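Local atomic coordinates of class I phosphodiesterase PDEB1 (PDB entry 2R8Q), a protein that is a class I phosphodiesterase of Leishmania major with a largely helical catalytic domain that holds a zinc and a magnesium ion. Residues V105-V108 against C109-H113; Y277-G280 against D281-E285. One frame throughout, in Å; residues are numbered along the deposited sequence.

Contact 1: residues V105-V108 against C109-H113; sequences VVDV and CQTLH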
ATOM      1  N   VAL A 105       9.832  -3.510 -18.112  1.00 12.95           N
ATOM      2  CA  VAL A 105       8.706  -4.435 -17.983  1.00 13.41           C
ATOM      3  C   VAL A 105       8.225  -4.943 -19.338  1.00 13.02           C
ATOM      4  O   VAL A 105       7.724  -6.059 -19.438  1.00 14.11           O
ATOM      5  CB  VAL A 105       7.529  -3.830 -17.157  1.00 13.32           C
ATOM      6  CG1 VAL A 105       8.032  -3.457 -15.762  1.00 14.02           C
ATOM      7  CG2 VAL A 105       6.924  -2.619 -17.853  1.00 13.74           C
ATOM      8  N   VAL A 106       8.397  -4.138 -20.383  1.00 14.00           N
ATOM      9  CA  VAL A 106       8.029  -4.573 -21.724  1.00 14.23           C
ATOM     10  C   VAL A 106       8.988  -5.722 -22.052  1.00 13.83           C
ATOM     11  O   VAL A 106       8.587  -6.755 -22.595  1.00 13.74           O
ATOM     12  CB  VAL A 106       8.207  -3.425 -22.749  1.00 13.84           C
ATOM     13  CG1 VAL A 106       8.148  -3.970 -24.178  1.00 16.43           C
ATOM     14  CG2 VAL A 106       7.114  -2.382 -22.533  1.00 15.16           C
ATOM     15  N   ASP A 107      10.258  -5.541 -21.699  1.00 13.78           N
ATOM     16  CA  ASP A 107      11.260  -6.575 -21.930  1.00 14.15           C
ATOM     17  C   ASP A 107      10.942  -7.856 -21.156  1.00 14.68           C
ATOM     18  O   ASP A 107      11.028  -8.949 -21.704  1.00 14.07           O
ATOM     19  CB  ASP A 107      12.648  -6.064 -21.533  1.00 14.56           C
ATOM     20  CG  ASP A 107      13.713  -7.140 -21.615  1.00 15.39           C
ATOM     21  OD1 ASP A 107      13.820  -7.795 -22.674  1.00 16.10           O
ATOM     22  OD2 ASP A 107      14.450  -7.323 -20.620  1.00 16.93           O
ATOM     23  N   VAL A 108      10.576  -7.735 -19.881  1.00 13.41           N
ATOM     24  CA  VAL A 108      10.268  -8.927 -19.098  1.00 13.99           C
ATOM     25  C   VAL A 108       9.054  -9.651 -19.681  1.00 14.26           C
ATOM     26  O   VAL A 108       9.031 -10.877 -19.747  1.00 14.87           O
ATOM     27  CB  VAL A 108      10.027  -8.570 -17.607  1.00 13.84           C
ATOM     28  CG1 VAL A 108       9.536  -9.790 -16.836  1.00 14.20           C
ATOM     29  CG2 VAL A 108      11.326  -8.071 -16.991  1.00 14.88           C
ATOM     30  N   CYS A 109       8.057  -8.886 -20.121  1.00 13.89           N
ATOM     31  CA  CYS A 109       6.855  -9.472 -20.708  1.00 13.49           C
ATOM     32  C   CYS A 109       7.214 -10.256 -21.972  1.00 14.27           C
ATOM     33  O   CYS A 109       6.847 -11.422 -22.118  1.00 13.52           O
ATOM     34  CB  CYS A 109       5.850  -8.363 -21.034  1.00 14.47           C
ATOM     35  SG  CYS A 109       4.281  -8.924 -21.750  1.00 15.76           S
ATOM     36  N   GLN A 110       7.950  -9.615 -22.873  1.00 13.93           N
ATOM     37  CA  GLN A 110       8.356 -10.251 -24.125  1.00 13.76           C
ATOM     38  C   GLN A 110       9.234 -11.477 -23.870  1.00 14.07           C
ATOM     39  O   GLN A 110       9.095 -12.513 -24.533  1.00 14.21           O
ATOM     40  CB  GLN A 110       9.102  -9.229 -24.991  1.00 14.79           C
ATOM     41  CG  GLN A 110       9.379  -9.652 -26.437  1.00 17.27           C
ATOM     42  CD  GLN A 110      10.625 -10.507 -26.592  1.00 16.29           C
ATOM     43  OE1 GLN A 110      11.635 -10.281 -25.922  1.00 17.05           O
ATOM     44  NE2 GLN A 110      10.568 -11.481 -27.496  1.00 17.58           N
ATOM     45  N   THR A 111      10.128 -11.360 -22.894  1.00 13.17           N
ATOM     46  CA  THR A 111      11.030 -12.450 -22.547  1.00 13.53           C
ATOM     47  C   THR A 111      10.247 -13.648 -22.006  1.00 13.94           C
ATOM     48  O   THR A 111      10.529 -14.798 -22.356  1.00 15.51           O
ATOM     49  CB  THR A 111      12.058 -11.987 -21.499  1.00 14.16           C
ATOM     50  OG1 THR A 111      12.848 -10.923 -22.046  1.00 14.75           O
ATOM     51  CG2 THR A 111      12.966 -13.134 -21.094  1.00 15.59           C
ATOM     52  N   LEU A 112       9.256 -13.385 -21.160  1.00 13.85           N
ATOM     53  CA  LEU A 112       8.457 -14.471 -20.611  1.00 13.10           C
ATOM     54  C   LEU A 112       7.706 -15.190 -21.723  1.00 13.45           C
ATOM     55  O   LEU A 112       7.521 -16.405 -21.665  1.00 15.74           O
ATOM     56  CB  LEU A 112       7.475 -13.943 -19.561  1.00 14.31           C
ATOM     57  CG  LEU A 112       8.138 -13.543 -18.242  1.00 16.36           C
ATOM     58  CD1 LEU A 112       7.111 -12.901 -17.324  1.00 17.17           C
ATOM     59  CD2 LEU A 112       8.750 -14.771 -17.585  1.00 21.94           C
ATOM     60  N   HIS A 113       7.273 -14.447 -22.737  1.00 14.58           N
ATOM     61  CA  HIS A 113       6.572 -15.075 -23.844  1.00 15.90           C
ATOM     62  C   HIS A 113       7.537 -16.071 -24.484  1.00 16.85           C
ATOM     63  O   HIS A 113       7.155 -17.204 -24.771  1.00 15.86           O
ATOM     64  CB  HIS A 113       6.114 -14.029 -24.867  1.00 17.03           C
ATOM     65  CG  HIS A 113       5.287 -14.593 -25.984  1.00 18.46           C
ATOM     66  ND1 HIS A 113       5.829 -15.339 -27.008  1.00 18.83           N
ATOM     67  CD2 HIS A 113       3.958 -14.523 -26.232  1.00 18.54           C
ATOM     68  CE1 HIS A 113       4.871 -15.703 -27.840  1.00 18.93           C
ATOM     69  NE2 HIS A 113       3.723 -15.222 -27.393  1.00 18.93           N
TER
HETATM   70  O   HOH W   1      12.551  -7.793 -25.026  1.00 16.05           O
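Thr111 sits one turn beyond Asp107 on a buried helix, and its side chain turns back onto that residue's carbonyl. With OG1 anti to the carbonyl carbon and beside its own backbone N (chi1 -62°), the hydroxyl donates to Asp107 O at 2.7 Å. It arrives from above the carbonyl plane, 41° out of it. Thr111 N reaches the same Asp107 O at 2.8 Å from the opposite face, so two donors grip one oxygen. The side chains of Asp107 and Thr111 cross at a slant, and Lys260 NZ also bonds to Thr111 OG1 while making a weak, long ion pair with Asp107 OD1. A water gives one hydrogen to Asp107 OD1 at 2.7 Å and the other to Gln110 OE1 at 2.8 Å, bridging carboxylate and amide. Gln110 reaches it through a chain bent at chi2 (-83°), while its NE2 is held by the carbonyls of Phe38 and Ser40. On another side of the helix Val108 and Leu112 lie alongside one another, pointing the same way, with Val108 CG1 4.0 Å from Leu112 CD1; both pack on Ala137 of helix 127-139. The chemistry is thus divided between an apolar face that approaches the zinc ion at Val108 and a polar one whose buried groups are satisfied by the water, Lys260 and backbone carbonyls.

Contact 2: residues Y277-G280 against D281-E285; sequences YRQG and DMEKE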
ATOM      1  N   TYR A 277      24.396   3.764  -9.835  1.00 17.36           N
ATOM      2  CA  TYR A 277      25.230   4.923  -9.530  1.00 17.67           C
ATOM      3  C   TYR A 277      24.391   6.086  -9.013  1.00 18.44           C
ATOM      4  O   TYR A 277      24.824   6.832  -8.135  1.00 18.14           O
ATOM      5  CB  TYR A 277      26.013   5.371 -10.768  1.00 19.02           C
ATOM      6  CG  TYR A 277      27.193   4.494 -11.129  1.00 20.33           C
ATOM      7  CD1 TYR A 277      27.897   4.705 -12.312  1.00 23.55           C
ATOM      8  CD2 TYR A 277      27.613   3.465 -10.289  1.00 21.14           C
ATOM      9  CE1 TYR A 277      28.990   3.916 -12.652  1.00 24.19           C
ATOM     10  CE2 TYR A 277      28.708   2.668 -10.618  1.00 25.00           C
ATOM     11  CZ  TYR A 277      29.390   2.901 -11.801  1.00 25.25           C
ATOM     12  OH  TYR A 277      30.471   2.116 -12.132  1.00 29.57           O
ATOM     13  N   ARG A 278      23.188   6.249  -9.551  1.00 18.56           N
ATOM     14  CA  ARG A 278      22.343   7.340  -9.091  1.00 17.71           C
ATOM     15  C   ARG A 278      21.856   7.069  -7.673  1.00 18.46           C
ATOM     16  O   ARG A 278      21.663   8.005  -6.896  1.00 19.80           O
ATOM     17  CB  ARG A 278      21.173   7.564 -10.052  1.00 18.55           C
ATOM     18  CG  ARG A 278      21.631   8.077 -11.407  1.00 19.62           C
ATOM     19  CD  ARG A 278      20.481   8.485 -12.308  1.00 21.65           C
ATOM     20  NE  ARG A 278      20.968   8.816 -13.643  1.00 22.61           N
ATOM     21  CZ  ARG A 278      20.206   9.260 -14.635  1.00 23.01           C
ATOM     22  NH1 ARG A 278      18.905   9.432 -14.451  1.00 23.77           N
ATOM     23  NH2 ARG A 278      20.748   9.527 -15.815  1.00 25.61           N
ATOM     24  N   GLN A 279      21.653   5.800  -7.326  1.00 18.21           N
ATOM     25  CA  GLN A 279      21.235   5.489  -5.962  1.00 17.92           C
ATOM     26  C   GLN A 279      22.411   5.831  -5.057  1.00 18.34           C
ATOM     27  O   GLN A 279      22.233   6.376  -3.970  1.00 17.05           O
ATOM     28  CB  GLN A 279      20.890   4.007  -5.784  1.00 18.70           C
ATOM     29  CG  GLN A 279      20.590   3.667  -4.321  1.00 17.56           C
ATOM     30  CD  GLN A 279      20.151   2.234  -4.098  1.00 17.42           C
ATOM     31  OE1 GLN A 279      19.466   1.645  -4.932  1.00 18.36           O
ATOM     32  NE2 GLN A 279      20.526   1.672  -2.953  1.00 16.46           N
ATOM     33  N   GLY A 280      23.612   5.493  -5.516  1.00 18.40           N
ATOM     34  CA  GLY A 280      24.806   5.779  -4.744  1.00 18.52           C
ATOM     35  C   GLY A 280      24.966   7.268  -4.506  1.00 19.73           C
ATOM     36  O   GLY A 280      25.317   7.689  -3.401  1.00 18.61           O
ATOM     37  N   ASP A 281      24.715   8.070  -5.539  1.00 19.95           N
ATOM     38  CA  ASP A 281      24.828   9.518  -5.410  1.00 21.78           C
ATOM     39  C   ASP A 281      23.845  10.019  -4.357  1.00 22.31           C
ATOM     40  O   ASP A 281      24.174  10.896  -3.559  1.00 22.31           O
ATOM     41  CB  ASP A 281      24.546  10.217  -6.745  1.00 22.90           C
ATOM     42  CG  ASP A 281      25.601   9.928  -7.796  1.00 24.94           C
ATOM     43  OD1 ASP A 281      26.741   9.576  -7.423  1.00 26.06           O
ATOM     44  OD2 ASP A 281      25.294  10.070  -8.999  1.00 27.14           O
ATOM     45  N   MET A 282      22.639   9.461  -4.356  1.00 22.83           N
ATOM     46  CA  MET A 282      21.629   9.864  -3.382  1.00 22.69           C
ATOM     47  C   MET A 282      22.021   9.437  -1.975  1.00 22.18           C
ATOM     48  O   MET A 282      21.740  10.147  -1.006  1.00 22.39           O
ATOM     49  CB  MET A 282      20.264   9.270  -3.738  1.00 24.78           C
ATOM     50  CG  MET A 282      19.612   9.918  -4.945  1.00 27.61           C
ATOM     51  SD  MET A 282      17.968   9.262  -5.274  1.00 31.97           S
ATOM     52  CE  MET A 282      18.363   7.930  -6.377  1.00 29.78           C
ATOM     53  N   GLU A 283      22.664   8.279  -1.858  1.00 21.47           N
ATOM     54  CA  GLU A 283      23.090   7.793  -0.553  1.00 20.93           C
ATOM     55  C   GLU A 283      24.190   8.689   0.006  1.00 22.35           C
ATOM     56  O   GLU A 283      24.237   8.944   1.211  1.00 22.81           O
ATOM     57  CB  GLU A 283      23.568   6.340  -0.655  1.00 20.25           C
ATOM     58  CG  GLU A 283      22.451   5.388  -1.074  1.00 21.18           C
ATOM     59  CD  GLU A 283      22.907   3.955  -1.224  1.00 21.22           C
ATOM     60  OE1 GLU A 283      24.011   3.738  -1.769  1.00 22.26           O
ATOM     61  OE2 GLU A 283      22.153   3.046  -0.816  1.00 21.91           O
ATOM     62  N   LYS A 284      25.067   9.177  -0.866  1.00 23.18           N
ATOM     63  CA  LYS A 284      26.140  10.060  -0.430  1.00 23.22           C
ATOM     64  C   LYS A 284      25.536  11.368   0.063  1.00 24.73           C
ATOM     65  O   LYS A 284      26.029  11.973   1.015  1.00 26.28           O
ATOM     66  CB  LYS A 284      27.110  10.342  -1.579  1.00 22.06           C
ATOM     67  CG  LYS A 284      27.871   9.115  -2.054  1.00 23.30           C
ATOM     68  CD  LYS A 284      28.826   9.454  -3.182  1.00 26.42           C
ATOM     69  CE  LYS A 284      29.521   8.204  -3.699  1.00 27.25           C
ATOM     70  NZ  LYS A 284      30.488   8.526  -4.788  1.00 29.53           N
ATOM     71  N   GLU A 285      24.459  11.800  -0.585  1.00 24.78           N
ATOM     72  CA  GLU A 285      23.794  13.039  -0.203  1.00 27.02           C
ATOM     73  C   GLU A 285      23.050  12.894   1.119  1.00 26.27           C
ATOM     74  O   GLU A 285      22.825  13.879   1.822  1.00 25.98           O
ATOM     75  CB  GLU A 285      22.824  13.478  -1.302  1.00 30.29           C
ATOM     76  CG  GLU A 285      23.506  13.844  -2.611  1.00 36.58           C
ATOM     77  CD  GLU A 285      22.530  14.340  -3.659  1.00 41.24           C
ATOM     78  OE1 GLU A 285      21.843  15.352  -3.401  1.00 44.59           O
ATOM     79  OE2 GLU A 285      22.452  13.718  -4.741  1.00 43.92           O
TER
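Glu283 folds back over the preceding turn of its helix to meet Gln279 and Gly280. Its CB lies 3.5 Å from Gly280 O. CG, held anti to the carbonyl carbon (chi1 -64°), comes within 3.1 Å of Gln279 O, the same oxygen that accepts a hydrogen bond from Glu283 N. From there the chain runs extended, and CD stands 3.7 Å from Gln279 NE2. The carboxylate oxygens then part company: OE1 rests 3.7 Å from CA of Gly280, which has no side chain, and OE2 takes a hydrogen bond from Gln279 NE2 at 3.0 Å. That bond is nearly straight at the hydrogen (173°) and lies in the amide plane of Gln279, yet it meets OE2 from above the carboxylate, the two planes being almost perpendicular (88°). The other end of the amide is also fixed, since Gln279 OE1 accepts from Asn148 N, and Phe151 of helix 149-154 packs on both residues. Nearby, Met282 bends at chi3 and brings CE to 3.3 Å from Arg278 O. Asp281 and Lys284 instead form salt bridges with Arg296 and Asp295, which follow the helix in the chain. Such an i to i+4 glutamine-glutamate pair, laid over regular backbone bonds, is a familiar feature of alpha-helices; here it occupies the last turns of helix 262-285, which earlier along its length contributes Val272 and Phe276 to the 3-isobutyl-1-methylxanthine pocket.

From the N terminus the chain first reaches contact 1, in helix 102-118 just after the zinc ligand His104, and much later contact 2, at the C-terminal end of helix 262-285. Each is local to a single helix, so neither closes a loop, and the two follow in series without nesting or crossing. The centres of contact 1 and contact 2 are 29 Å apart, and the nearest atoms of contacts 1 and 2 about 16 Å. Contact 1 lies near the centre of the folded domain, where its helix packs against helices 55-68 and 127-139. Contact 2 is peripheral, joining helix 262-285 to helix 149-154 and to Asp295 and Arg296. Asn257 and Lys260, beside contact 1, shortly precede the helix bearing contact 2.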